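Local coordinates for phosphotriesterase family protein (Listeria monocytogenes serotype 4b str. H7858, PDB 3PNZ) that probably hydrolyses phosphorylated sugar lactones as a zinc-binding lactonase of the phosphotriesterase family with the amidohydrolase fold, at residues D10-P13 against E14-G17; D43-E46 against K47-D51; V78-I81 against S82-G86; K293-V296 against P297-D301; L313-F317 against F318-P322. All blocks are in the same frame, centred on the assembly; numbering follows the deposited sequence.

Interaction 1: D10-P13 against E14-G17; sequences DIAP and EQLG
Ala12 and Gln15 are tied together twice. The amide of Ala12 gives its hydrogen to the side-chain oxygen of Gln15, with Ala12 N to Gln15 OE1 at 2.8 Å and an N-H...O angle of 171°, so the bond is almost straight. In return Gln15 N donates to Ala12 O, also 2.8 Å away, from above the carbonyl plane. The Gln15 chain turns back beside its own backbone N (chi1 -61°) and then runs extended (chi2 178°), which carries the amide to the Ala12 N-H; there OE1 also lies 3.7 Å from Ile11 CB.

Pro13 supplies the next turn: Leu16 N donates to Pro13 O at 3.1 Å, again from above the carbonyl plane, and a water that donates to Pro13 O accepts from Gly17 N. Beside this turn Glu14 is bent at chi2, and its OE1 comes 3.4 Å from Pro13 CD and equally near Ala12 CB, a contact of carboxylate with carbon. Ile11 CD1 meets Leu16 CD1 at 4.1 Å.

Outward, Ile11, Pro13 and Leu16 all rest on Ile4 of strand 4-6, while Leu16 O and Gln15 O accept from Thr62 and Gln88. In this surface turn, leading from strand 9-11 toward strand 19-23, Ala12 N is thus met by a side-chain amide, Ala12 O and Pro13 O by backbone amides, and Gly17 N by a water, which probably holds the turn in one shape without regular helical bonding.

Interaction 2: D43-E46 against K47-D51; sequences DDKE and KSQLD
Asp44 and Lys47 meet at the start of helix 45-57, where Lys47 N donates to Asp44 OD1 at 3.1 Å. The donor lies well above the carboxylate plane, and the Asp44 carboxyl group reaches it with CG anti to the backbone N (chi1 -170°). The Lys47 chain then runs across that carboxylate, CG lying 3.6 Å from Asp44 CG.

The closer polar packing is on the flank that faces helix 75-85. Lys45, bent at chi2 (-87°), lays its chain beside Gln49 so that Lys45 NZ meets Gln49 OE1 at 2.7 Å, in the carbonyl plane. The same ammonium forms a salt bridge to Glu46 OE2 at 2.9 Å, from above that carboxylate, and another to Glu84, whose second oxygen takes the NE2 of Gln49. Buried Ser48 turns its hydroxyl to Tyr282 and Ile25 O. Glu46, Lys47 and Leu50 make up the exposed side, and there the contact is loose: the Lys47 ammonium stays beyond salt-bridge range, with Lys47 NZ 4.4 Å from Asp44 OD2.

A straight bond from Ser48 N to Asp44 O (3.0 Å, 176°) opens the regular i to i+4 ladder, and with Asp44 accepting ahead of it the arrangement is a classical aspartate N-cap.

Interaction 3: V78-I81 against S82-G86; sequences VAQI and SKETG
Thr85 and Ile81 share the most concentrated polar contact: Ile81 O accepts from both Thr85 OG1 at 2.8 Å and Thr85 N at 2.9 Å. The amide arrives nearly in line with the carbonyl, the hydroxyl from above its plane. With chi1 at 63°, the Thr85 hydroxyl lies between its own N and carbonyl carbon and so folds back over the preceding turn; the same OG1 is also bonded to Ile87 N.

One face round, Gln80 NE2 donates to Glu84 OE2 at 3.1 Å. The acceptor sits in the amide plane of Gln80 and is met on its anti side, and the two flat groups are turned 66° apart. Glu84 OE2 has a stronger partner in Lys45 of helix 45-57. Lys83 lays its CE across the Gln80 amide, 3.6 Å from OE1.

Apolar contact is slight, Ile81 CG2 and Thr85 CG2 lying 4.0 Å apart, while Val78 and Ser82 lean on Ile89 of strand 88-92. After Thr85 the chain leaves the helix at Gly86, phi 86°, and Gly86 N still bonds to Ser82 O.

Within the beta-alpha-beta unit of strand 62-65, helix 75-85 and strand 88-92, the two bonds to Ile81 O probably steady the last turn before Gly86, and the charge of Glu84 is probably largely offset by Lys45.

Interaction 4: K293-V296 against P297-D301; sequences KKWV and PRFID
Trp295 and Phe299 form the aromatic part of this contact, one turn apart on helix 289-305. Both chains leave with CG anti to the backbone N (chi1 -171° and 176°) and run the same way; with similar chi2 as well, the rings come out nearly parallel, planes 16° apart, yet slid until they barely overlap at 5.0 Å between the centroids of the Trp295 six-membered ring and the Phe299 ring. What lies over the indole face is Phe299 CB, 3.8 Å from the centroid of that six-membered ring, a CH-pi contact; Trp295 CH2 also reaches Phe299 CD1 at 3.7 Å.

The aliphatic contacts are on the adjoining face. Val296 CG1 meets Ile300 CD1 at 3.7 Å, the two chains side by side, and Val296 CB lies 3.3 Å from Pro297 CD, a closeness that follows from the peptide link between them.

Among backbone bonds, Phe299 N to Trp295 O (2.8 Å) and Ile300 N to Val296 O (2.9 Å) are regular. Arg298 N to Lys294 O, by contrast, is weak. Pro297 has no N-H to give, and its ring instead stands against Lys293 O, 3.4 Å from CG.

Trp295 packs on Ile252 of helix 248-260, while Phe299 and Ile300 pack on helix 310-325. Pro297, lacking that N-H, kinks the helix just after a pi-type turn at 293-295, a proline kink in a helix late in the TIM-barrel chain.

Interaction 5: L313-F317 against F318-P322; sequences LVKKF and FVDNP
Lys315 O is gripped by two backbone amides, Val319 N at 2.9 Å and Asp320 N at 3.0 Å. The second bond spans five residues, as does Asn321 N to Lys316 O at 2.8 Å, and together they mark the wide pi-type turn at 318-320. Beyond it Pro322, lacking an N-H, puts CD 3.3 Å from Phe317 O, and the axes of 313-317 and 318-322 differ in direction by 44°.

On the exposed flank Lys315 CE lies 3.5 Å from Asp320 OD1, and the bend at chi4 (52°) sets Lys315 NZ 3.7 Å from the same OD1, a long salt bridge. On the buried side Val314 CG1 touches Phe318 CD2 at 3.8 Å, and Asn321 ND2 stands at the edge of the Phe317 ring, 4.0 Å from CD1, while donating to Glu264 O and Ile267 O.

Phe317 and Phe318 reach strand 267-269, through Ile267 and Val269, with helix 248-260 also against Phe317 and helix 289-305 against both rings.

Overall arrangement
Three pairs of contacts touch. Interactions 2 and 3 lie on adjacent helices, 45-57 and 75-85, bound largely by polar and charged groups; interaction 2 is a surface contact, interaction 3 partly buried. Interactions 4 and 5 lie on consecutive helices and meet by apolar packing, Phe299 against Phe317 and Val314. Both of these contain a pi-type turn shortly before a proline, yet interaction 5 is the more buried and interaction 4 lies farthest from the chain centre. Interaction 1, at the surface and without regular helix, touches interaction 5 where Leu16 meets Pro322. Interactions 2 and 3 remain well apart from 4 and 5, with centres of interactions 3 and 4 about 27 Å from each other.

Interaction 1: D10-P13 against E14-G17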
loop_
_atom_site.group_PDB
_atom_site.type_symbol
_atom_site.label_atom_id
_atom_site.label_comp_id
_atom_site.label_asym_id
_atom_site.label_seq_id
_atom_site.Cartn_x
_atom_site.Cartn_y
_atom_site.Cartn_z
ATOM N N ASP A 10 -16.544 -3.367 8.392
ATOM C CA ASP A 10 -15.460 -3.664 9.317
ATOM C C ASP A 10 -15.519 -5.142 9.684
ATOM O O ASP A 10 -16.570 -5.650 10.083
ATOM C CB ASP A 10 -15.559 -2.780 10.562
ATOM C CG ASP A 10 -15.490 -1.294 10.232
ATOM O OD1 ASP A 10 -14.958 -0.931 9.154
ATOM O OD2 ASP A 10 -15.969 -0.478 11.047
ATOM N N ILE A 11 -14.397 -5.835 9.527
ATOM C CA ILE A 11 -14.352 -7.277 9.701
ATOM C C ILE A 11 -13.396 -7.667 10.820
ATOM O O ILE A 11 -12.541 -6.873 11.216
ATOM C CB ILE A 11 -13.941 -7.997 8.388
ATOM C CG1 ILE A 11 -12.493 -7.662 8.002
ATOM C CG2 ILE A 11 -14.892 -7.628 7.268
ATOM C CD1 ILE A 11 -11.996 -8.461 6.791
ATOM N N ALA A 12 -13.539 -8.890 11.325
ATOM C CA ALA A 12 -12.634 -9.394 12.350
ATOM C C ALA A 12 -11.300 -9.726 11.706
ATOM O O ALA A 12 -11.255 -10.114 10.536
ATOM C CB ALA A 12 -13.217 -10.639 13.013
ATOM N N PRO A 13 -10.203 -9.574 12.460
ATOM C CA PRO A 13 -8.896 -9.908 11.874
ATOM C C PRO A 13 -8.866 -11.320 11.306
ATOM O O PRO A 13 -8.241 -11.569 10.275
ATOM C CB PRO A 13 -7.943 -9.780 13.060
ATOM C CG PRO A 13 -8.580 -8.743 13.926
ATOM C CD PRO A 13 -10.077 -8.953 13.789
ATOM N N GLU A 14 -9.561 -12.239 11.966
ATOM C CA GLU A 14 -9.589 -13.623 11.535
ATOM C C GLU A 14 -10.262 -13.794 10.166
ATOM O O GLU A 14 -10.074 -14.811 9.503
ATOM C CB GLU A 14 -10.283 -14.475 12.604
ATOM C CG GLU A 14 -9.595 -14.415 13.986
ATOM C CD GLU A 14 -9.657 -13.035 14.677
ATOM O OE1 GLU A 14 -10.577 -12.230 14.391
ATOM O OE2 GLU A 14 -8.778 -12.758 15.530
ATOM N N GLN A 15 -11.023 -12.789 9.739
ATOM C CA GLN A 15 -11.719 -12.830 8.454
ATOM C C GLN A 15 -10.884 -12.273 7.288
ATOM O O GLN A 15 -11.301 -12.355 6.132
ATOM C CB GLN A 15 -13.035 -12.045 8.523
ATOM C CG GLN A 15 -14.057 -12.572 9.543
ATOM C CD GLN A 15 -15.333 -11.723 9.594
ATOM O OE1 GLN A 15 -15.438 -10.755 10.365
ATOM N NE2 GLN A 15 -16.308 -12.080 8.763
ATOM N N LEU A 16 -9.733 -11.677 7.596
ATOM C CA LEU A 16 -8.895 -11.078 6.550
ATOM C C LEU A 16 -8.364 -12.132 5.565
ATOM O O LEU A 16 -8.402 -11.936 4.346
ATOM C CB LEU A 16 -7.742 -10.279 7.171
ATOM C CG LEU A 16 -7.059 -9.260 6.254
ATOM C CD1 LEU A 16 -8.036 -8.158 5.921
ATOM C CD2 LEU A 16 -5.807 -8.685 6.942
ATOM N N GLY A 17 -7.876 -13.250 6.093
ATOM C CA GLY A 17 -7.361 -14.332 5.278
ATOM C C GLY A 17 -6.136 -13.946 4.464
ATOM O O GLY A 17 -5.424 -12.996 4.811
HETATM O O HOH W 1 -6.869 -13.514 8.904
#

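Interaction 2: D43-E46 against K47-D51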
loop_
_atom_site.group_PDB
_atom_site.type_symbol
_atom_site.label_atom_id
_atom_site.label_comp_id
_atom_site.label_asym_id
_atom_site.label_seq_id
_atom_site.Cartn_x
_atom_site.Cartn_y
_atom_site.Cartn_z
ATOM N N ASP A 43 -7.091 1.346 -16.474
ATOM C CA ASP A 43 -8.303 2.083 -16.806
ATOM C C ASP A 43 -9.414 1.230 -17.409
ATOM O O ASP A 43 -10.290 1.758 -18.095
ATOM C CB ASP A 43 -7.950 3.233 -17.752
ATOM C CG ASP A 43 -7.257 2.756 -19.017
ATOM O OD1 ASP A 43 -7.083 1.527 -19.191
ATOM O OD2 ASP A 43 -6.897 3.614 -19.849
ATOM N N ASP A 44 -9.383 -0.074 -17.150
ATOM C CA ASP A 44 -10.432 -0.978 -17.626
ATOM C C ASP A 44 -10.929 -1.897 -16.514
ATOM O O ASP A 44 -10.293 -2.898 -16.190
ATOM C CB ASP A 44 -9.938 -1.810 -18.813
ATOM C CG ASP A 44 -11.056 -2.586 -19.496
ATOM O OD1 ASP A 44 -11.890 -3.211 -18.800
ATOM O OD2 ASP A 44 -11.098 -2.569 -20.744
ATOM N N LYS A 45 -12.087 -1.568 -15.950
ATOM C CA LYS A 45 -12.627 -2.311 -14.811
ATOM C C LYS A 45 -12.731 -3.816 -15.068
ATOM O O LYS A 45 -12.395 -4.626 -14.204
ATOM C CB LYS A 45 -13.986 -1.721 -14.391
ATOM C CG LYS A 45 -14.677 -2.437 -13.225
ATOM C CD LYS A 45 -15.528 -3.614 -13.701
ATOM C CE LYS A 45 -16.617 -3.959 -12.679
ATOM N NZ LYS A 45 -17.408 -5.149 -13.109
ATOM N N GLU A 46 -13.196 -4.208 -16.248
ATOM C CA GLU A 46 -13.400 -5.631 -16.503
ATOM C C GLU A 46 -12.074 -6.385 -16.625
ATOM O O GLU A 46 -11.974 -7.547 -16.218
ATOM C CB GLU A 46 -14.287 -5.859 -17.730
ATOM C CG GLU A 46 -15.712 -5.294 -17.586
ATOM C CD GLU A 46 -16.502 -5.903 -16.428
ATOM O OE1 GLU A 46 -16.180 -7.029 -15.985
ATOM O OE2 GLU A 46 -17.465 -5.250 -15.966
ATOM N N LYS A 47 -11.055 -5.722 -17.169
ATOM C CA LYS A 47 -9.729 -6.340 -17.255
ATOM C C LYS A 47 -9.090 -6.481 -15.868
ATOM O O LYS A 47 -8.568 -7.545 -15.527
ATOM C CB LYS A 47 -8.813 -5.578 -18.222
ATOM C CG LYS A 47 -9.224 -5.724 -19.687
ATOM C CD LYS A 47 -8.289 -4.979 -20.631
ATOM C CE LYS A 47 -8.730 -5.163 -22.077
ATOM N NZ LYS A 47 -7.870 -4.412 -23.021
ATOM N N SER A 48 -9.151 -5.420 -15.067
ATOM C CA SER A 48 -8.649 -5.499 -13.700
ATOM C C SER A 48 -9.363 -6.611 -12.958
ATOM O O SER A 48 -8.743 -7.392 -12.235
ATOM C CB SER A 48 -8.820 -4.172 -12.965
ATOM O OG SER A 48 -8.120 -3.130 -13.619
ATOM N N GLN A 49 -10.674 -6.702 -13.163
ATOM C CA GLN A 49 -11.470 -7.713 -12.478
ATOM C C GLN A 49 -11.019 -9.140 -12.793
ATOM O O GLN A 49 -11.027 -10.013 -11.924
ATOM C CB GLN A 49 -12.959 -7.533 -12.787
ATOM C CG GLN A 49 -13.823 -8.605 -12.160
ATOM C CD GLN A 49 -15.300 -8.267 -12.215
ATOM O OE1 GLN A 49 -15.678 -7.094 -12.291
ATOM N NE2 GLN A 49 -16.142 -9.292 -12.174
ATOM N N LEU A 50 -10.618 -9.389 -14.034
ATOM C CA LEU A 50 -10.163 -10.723 -14.401
ATOM C C LEU A 50 -8.930 -11.145 -13.590
ATOM O O LEU A 50 -8.824 -12.302 -13.182
ATOM C CB LEU A 50 -9.902 -10.815 -15.902
ATOM C CG LEU A 50 -11.169 -10.745 -16.759
ATOM C CD1 LEU A 50 -10.836 -10.521 -18.232
ATOM C CD2 LEU A 50 -11.993 -12.005 -16.577
ATOM N N ASP A 51 -8.010 -10.212 -13.343
ATOM C CA ASP A 51 -6.861 -10.519 -12.486
ATOM C C ASP A 51 -7.282 -10.760 -11.030
ATOM O O ASP A 51 -6.821 -11.701 -10.385
ATOM C CB ASP A 51 -5.806 -9.411 -12.546
ATOM C CG ASP A 51 -4.837 -9.586 -13.715
ATOM O OD1 ASP A 51 -3.647 -9.917 -13.475
ATOM O OD2 ASP A 51 -5.266 -9.387 -14.872
#

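Interaction 3: V78-I81 against S82-G86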
loop_
_atom_site.group_PDB
_atom_site.type_symbol
_atom_site.label_atom_id
_atom_site.label_comp_id
_atom_site.label_asym_id
_atom_site.label_seq_id
_atom_site.Cartn_x
_atom_site.Cartn_y
_atom_site.Cartn_z
ATOM N N VAL A 78 -13.549 -0.134 -8.244
ATOM C CA VAL A 78 -12.938 -1.081 -7.316
ATOM C C VAL A 78 -13.994 -1.725 -6.412
ATOM O O VAL A 78 -13.961 -2.927 -6.162
ATOM C CB VAL A 78 -11.822 -0.407 -6.488
ATOM C CG1 VAL A 78 -11.277 -1.360 -5.433
ATOM C CG2 VAL A 78 -10.698 0.065 -7.420
ATOM N N ALA A 79 -14.940 -0.924 -5.935
ATOM C CA ALA A 79 -16.037 -1.454 -5.128
ATOM C C ALA A 79 -16.841 -2.484 -5.917
ATOM O O ALA A 79 -17.203 -3.534 -5.388
ATOM C CB ALA A 79 -16.942 -0.322 -4.634
ATOM N N GLN A 80 -17.099 -2.195 -7.190
ATOM C CA GLN A 80 -17.848 -3.126 -8.028
ATOM C C GLN A 80 -17.088 -4.439 -8.223
ATOM O O GLN A 80 -17.677 -5.516 -8.199
ATOM C CB GLN A 80 -18.195 -2.491 -9.379
ATOM C CG GLN A 80 -19.108 -3.354 -10.232
ATOM C CD GLN A 80 -20.475 -3.550 -9.594
ATOM O OE1 GLN A 80 -20.966 -2.678 -8.873
ATOM N NE2 GLN A 80 -21.091 -4.699 -9.851
ATOM N N ILE A 81 -15.770 -4.349 -8.394
ATOM C CA ILE A 81 -14.943 -5.545 -8.517
ATOM C C ILE A 81 -15.000 -6.388 -7.246
ATOM O O ILE A 81 -15.137 -7.612 -7.305
ATOM C CB ILE A 81 -13.475 -5.172 -8.834
ATOM C CG1 ILE A 81 -13.393 -4.504 -10.214
ATOM C CG2 ILE A 81 -12.589 -6.406 -8.789
ATOM C CD1 ILE A 81 -12.000 -3.988 -10.592
ATOM N N SER A 82 -14.890 -5.725 -6.098
ATOM C CA SER A 82 -15.008 -6.397 -4.809
ATOM C C SER A 82 -16.332 -7.158 -4.731
ATOM O O SER A 82 -16.364 -8.346 -4.409
ATOM C CB SER A 82 -14.935 -5.382 -3.671
ATOM O OG SER A 82 -15.015 -6.027 -2.411
ATOM N N LYS A 83 -17.418 -6.461 -5.037
ATOM C CA LYS A 83 -18.741 -7.082 -5.019
ATOM C C LYS A 83 -18.820 -8.323 -5.909
ATOM O O LYS A 83 -19.306 -9.371 -5.480
ATOM C CB LYS A 83 -19.809 -6.071 -5.433
ATOM C CG LYS A 83 -21.196 -6.682 -5.572
ATOM C CD LYS A 83 -22.279 -5.709 -5.145
ATOM C CE LYS A 83 -22.329 -4.488 -6.042
ATOM N NZ LYS A 83 -23.553 -3.677 -5.756
ATOM N N GLU A 84 -18.337 -8.209 -7.143
ATOM C CA GLU A 84 -18.448 -9.302 -8.111
ATOM C C GLU A 84 -17.519 -10.488 -7.844
ATOM O O GLU A 84 -17.881 -11.631 -8.105
ATOM C CB GLU A 84 -18.271 -8.790 -9.548
ATOM C CG GLU A 84 -19.340 -7.807 -10.007
ATOM C CD GLU A 84 -19.253 -7.499 -11.490
ATOM O OE1 GLU A 84 -18.935 -8.422 -12.269
ATOM O OE2 GLU A 84 -19.501 -6.337 -11.877
ATOM N N THR A 85 -16.324 -10.229 -7.317
ATOM C CA THR A 85 -15.360 -11.302 -7.103
ATOM C C THR A 85 -15.394 -11.882 -5.698
ATOM O O THR A 85 -14.930 -12.999 -5.471
ATOM C CB THR A 85 -13.919 -10.810 -7.334
ATOM O OG1 THR A 85 -13.611 -9.799 -6.366
ATOM C CG2 THR A 85 -13.759 -10.247 -8.736
ATOM N N GLY A 86 -15.907 -11.110 -4.747
ATOM C CA GLY A 86 -15.906 -11.523 -3.356
ATOM C C GLY A 86 -14.622 -11.171 -2.616
ATOM O O GLY A 86 -14.495 -11.448 -1.419
#

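Interaction 4: K293-V296 against P297-D301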
loop_
_atom_site.group_PDB
_atom_site.type_symbol
_atom_site.label_atom_id
_atom_site.label_comp_id
_atom_site.label_asym_id
_atom_site.label_seq_id
_atom_site.Cartn_x
_atom_site.Cartn_y
_atom_site.Cartn_z
ATOM N N LYS A 293 0.442 -18.066 -7.074
ATOM C CA LYS A 293 0.601 -19.231 -7.946
ATOM C C LYS A 293 2.044 -19.708 -8.081
ATOM O O LYS A 293 2.314 -20.909 -8.053
ATOM C CB LYS A 293 0.019 -18.928 -9.326
ATOM C CG LYS A 293 -0.096 -20.126 -10.249
ATOM C CD LYS A 293 -0.726 -19.711 -11.570
ATOM C CE LYS A 293 -1.005 -20.908 -12.462
ATOM N NZ LYS A 293 -1.655 -20.484 -13.737
ATOM N N LYS A 294 2.972 -18.764 -8.206
ATOM C CA LYS A 294 4.356 -19.092 -8.530
ATOM C C LYS A 294 5.376 -18.715 -7.450
ATOM O O LYS A 294 6.299 -19.488 -7.157
ATOM C CB LYS A 294 4.737 -18.436 -9.863
ATOM C CG LYS A 294 3.867 -18.886 -11.035
ATOM C CD LYS A 294 4.274 -18.179 -12.325
ATOM C CE LYS A 294 3.398 -18.600 -13.499
ATOM N NZ LYS A 294 3.678 -17.788 -14.725
ATOM N N TRP A 295 5.235 -17.531 -6.858
ATOM C CA TRP A 295 6.224 -17.102 -5.868
ATOM C C TRP A 295 6.155 -17.922 -4.587
ATOM O O TRP A 295 7.179 -18.324 -4.037
ATOM C CB TRP A 295 6.091 -15.611 -5.555
ATOM C CG TRP A 295 7.208 -15.067 -4.697
ATOM C CD1 TRP A 295 8.412 -14.570 -5.135
ATOM C CD2 TRP A 295 7.221 -14.942 -3.266
ATOM N NE1 TRP A 295 9.169 -14.154 -4.063
ATOM C CE2 TRP A 295 8.461 -14.367 -2.907
ATOM C CE3 TRP A 295 6.304 -15.251 -2.253
ATOM C CZ2 TRP A 295 8.809 -14.105 -1.585
ATOM C CZ3 TRP A 295 6.656 -14.987 -0.931
ATOM C CH2 TRP A 295 7.894 -14.415 -0.611
ATOM N N VAL A 296 4.940 -18.171 -4.114
ATOM C CA VAL A 296 4.757 -18.910 -2.869
ATOM C C VAL A 296 5.427 -20.296 -2.902
ATOM O O VAL A 296 6.215 -20.620 -2.020
ATOM C CB VAL A 296 3.261 -18.982 -2.475
ATOM C CG1 VAL A 296 3.026 -20.078 -1.441
ATOM C CG2 VAL A 296 2.804 -17.630 -1.946
ATOM N N PRO A 297 5.131 -21.112 -3.925
ATOM C CA PRO A 297 5.781 -22.427 -3.969
ATOM C C PRO A 297 7.303 -22.328 -4.036
ATOM O O PRO A 297 8.000 -23.135 -3.428
ATOM C CB PRO A 297 5.217 -23.058 -5.246
ATOM C CG PRO A 297 3.919 -22.370 -5.469
ATOM C CD PRO A 297 4.119 -20.957 -4.983
ATOM N N ARG A 298 7.823 -21.342 -4.759
ATOM C CA ARG A 298 9.274 -21.193 -4.829
ATOM C C ARG A 298 9.844 -20.769 -3.487
ATOM O O ARG A 298 10.853 -21.314 -3.031
ATOM C CB ARG A 298 9.687 -20.194 -5.904
ATOM C CG ARG A 298 11.201 -20.035 -5.948
ATOM C CD ARG A 298 11.607 -18.633 -6.252
ATOM N NE ARG A 298 12.952 -18.350 -5.760
ATOM C CZ ARG A 298 13.893 -17.753 -6.478
ATOM N NH1 ARG A 298 15.088 -17.518 -5.943
ATOM N NH2 ARG A 298 13.636 -17.400 -7.731
ATOM N N PHE A 299 9.203 -19.794 -2.845
ATOM C CA PHE A 299 9.681 -19.344 -1.545
ATOM C C PHE A 299 9.685 -20.475 -0.523
ATOM O O PHE A 299 10.648 -20.647 0.226
ATOM C CB PHE A 299 8.864 -18.172 -0.999
ATOM C CG PHE A 299 9.296 -17.760 0.375
ATOM C CD1 PHE A 299 10.380 -16.911 0.544
ATOM C CD2 PHE A 299 8.671 -18.278 1.500
ATOM C CE1 PHE A 299 10.807 -16.552 1.817
ATOM C CE2 PHE A 299 9.098 -17.924 2.769
ATOM C CZ PHE A 299 10.164 -17.064 2.925
ATOM N N ILE A 300 8.597 -21.233 -0.485
ATOM C CA ILE A 300 8.509 -22.355 0.434
ATOM C C ILE A 300 9.668 -23.317 0.203
ATOM O O ILE A 300 10.366 -23.700 1.144
ATOM C CB ILE A 300 7.159 -23.082 0.307
ATOM C CG1 ILE A 300 6.031 -22.168 0.791
ATOM C CG2 ILE A 300 7.173 -24.377 1.108
ATOM C CD1 ILE A 300 4.635 -22.732 0.562
ATOM N N ASP A 301 9.890 -23.673 -1.058
ATOM C CA ASP A 301 10.935 -24.628 -1.410
ATOM C C ASP A 301 12.310 -24.093 -1.044
ATOM O O ASP A 301 13.096 -24.775 -0.389
ATOM C CB ASP A 301 10.877 -24.966 -2.899
ATOM C CG ASP A 301 11.778 -26.129 -3.263
ATOM O OD1 ASP A 301 12.518 -26.027 -4.265
ATOM O OD2 ASP A 301 11.748 -27.145 -2.534
#

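Interaction 5: L313-F317 against F318-P322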
loop_
_atom_site.group_PDB
_atom_site.type_symbol
_atom_site.label_atom_id
_atom_site.label_comp_id
_atom_site.label_asym_id
_atom_site.label_seq_id
_atom_site.Cartn_x
_atom_site.Cartn_y
_atom_site.Cartn_z
ATOM N N LEU A 313 6.251 -19.490 7.397
ATOM C CA LEU A 313 6.591 -18.122 7.012
ATOM C C LEU A 313 5.570 -17.556 6.031
ATOM O O LEU A 313 5.169 -16.405 6.147
ATOM C CB LEU A 313 8.004 -18.067 6.416
ATOM C CG LEU A 313 9.094 -18.310 7.458
ATOM C CD1 LEU A 313 10.455 -18.427 6.785
ATOM C CD2 LEU A 313 9.100 -17.206 8.516
ATOM N N VAL A 314 5.151 -18.364 5.059
ATOM C CA VAL A 314 4.130 -17.919 4.120
ATOM C C VAL A 314 2.831 -17.584 4.848
ATOM O O VAL A 314 2.168 -16.592 4.541
ATOM C CB VAL A 314 3.882 -18.952 3.004
ATOM C CG1 VAL A 314 2.562 -18.659 2.289
ATOM C CG2 VAL A 314 5.064 -18.950 2.022
ATOM N N LYS A 315 2.472 -18.400 5.835
ATOM C CA LYS A 315 1.281 -18.110 6.619
ATOM C C LYS A 315 1.417 -16.772 7.354
ATOM O O LYS A 315 0.462 -16.001 7.422
ATOM C CB LYS A 315 0.990 -19.239 7.608
ATOM C CG LYS A 315 -0.338 -19.083 8.327
ATOM C CD LYS A 315 -0.429 -20.016 9.522
ATOM C CE LYS A 315 -1.517 -19.549 10.488
ATOM N NZ LYS A 315 -2.809 -19.333 9.779
ATOM N N LYS A 316 2.602 -16.493 7.891
ATOM C CA LYS A 316 2.837 -15.203 8.528
ATOM C C LYS A 316 2.782 -14.049 7.531
ATOM O O LYS A 316 2.074 -13.073 7.769
ATOM C CB LYS A 316 4.152 -15.197 9.310
ATOM C CG LYS A 316 4.114 -16.152 10.493
ATOM C CD LYS A 316 5.265 -15.965 11.437
ATOM C CE LYS A 316 4.932 -16.597 12.795
ATOM N NZ LYS A 316 5.998 -16.323 13.775
ATOM N N PHE A 317 3.501 -14.158 6.410
ATOM C CA PHE A 317 3.583 -13.024 5.489
ATOM C C PHE A 317 2.222 -12.635 4.904
ATOM O O PHE A 317 1.953 -11.450 4.695
ATOM C CB PHE A 317 4.567 -13.280 4.331
ATOM C CG PHE A 317 5.963 -13.627 4.773
ATOM C CD1 PHE A 317 6.382 -13.378 6.072
ATOM C CD2 PHE A 317 6.852 -14.211 3.885
ATOM C CE1 PHE A 317 7.664 -13.705 6.476
ATOM C CE2 PHE A 317 8.142 -14.534 4.283
ATOM C CZ PHE A 317 8.545 -14.286 5.575
ATOM N N PHE A 318 1.376 -13.624 4.617
ATOM C CA PHE A 318 0.125 -13.348 3.911
ATOM C C PHE A 318 -1.126 -13.446 4.769
ATOM O O PHE A 318 -2.197 -13.031 4.330
ATOM C CB PHE A 318 -0.030 -14.268 2.695
ATOM C CG PHE A 318 1.054 -14.096 1.670
ATOM C CD1 PHE A 318 0.982 -13.067 0.739
ATOM C CD2 PHE A 318 2.143 -14.948 1.645
ATOM C CE1 PHE A 318 1.978 -12.897 -0.215
ATOM C CE2 PHE A 318 3.143 -14.779 0.700
ATOM C CZ PHE A 318 3.056 -13.750 -0.225
ATOM N N VAL A 319 -1.005 -14.007 5.969
ATOM C CA VAL A 319 -2.177 -14.128 6.839
ATOM C C VAL A 319 -1.972 -13.466 8.198
ATOM O O VAL A 319 -2.622 -12.473 8.500
ATOM C CB VAL A 319 -2.613 -15.594 7.048
ATOM C CG1 VAL A 319 -3.859 -15.642 7.941
ATOM C CG2 VAL A 319 -2.878 -16.273 5.714
ATOM N N ASP A 320 -1.070 -14.003 9.013
ATOM C CA ASP A 320 -0.917 -13.511 10.384
ATOM C C ASP A 320 -0.461 -12.052 10.444
ATOM O O ASP A 320 -1.034 -11.252 11.174
ATOM C CB ASP A 320 0.051 -14.386 11.182
ATOM C CG ASP A 320 -0.418 -15.827 11.297
ATOM O OD1 ASP A 320 -1.616 -16.085 11.082
ATOM O OD2 ASP A 320 0.418 -16.701 11.598
ATOM N N ASN A 321 0.558 -11.709 9.658
ATOM C CA ASN A 321 1.121 -10.359 9.707
ATOM C C ASN A 321 0.154 -9.272 9.212
ATOM O O ASN A 321 -0.011 -8.245 9.871
ATOM C CB ASN A 321 2.495 -10.299 8.994
ATOM C CG ASN A 321 3.539 -11.198 9.660
ATOM O OD1 ASN A 321 3.290 -11.788 10.720
ATOM N ND2 ASN A 321 4.722 -11.288 9.057
ATOM N N PRO A 322 -0.488 -9.483 8.050
ATOM C CA PRO A 322 -1.501 -8.500 7.636
ATOM C C PRO A 322 -2.650 -8.375 8.642
ATOM O O PRO A 322 -3.182 -7.286 8.826
ATOM C CB PRO A 322 -2.027 -9.064 6.308
ATOM C CG PRO A 322 -0.903 -9.907 5.781
ATOM C CD PRO A 322 -0.209 -10.478 6.997
#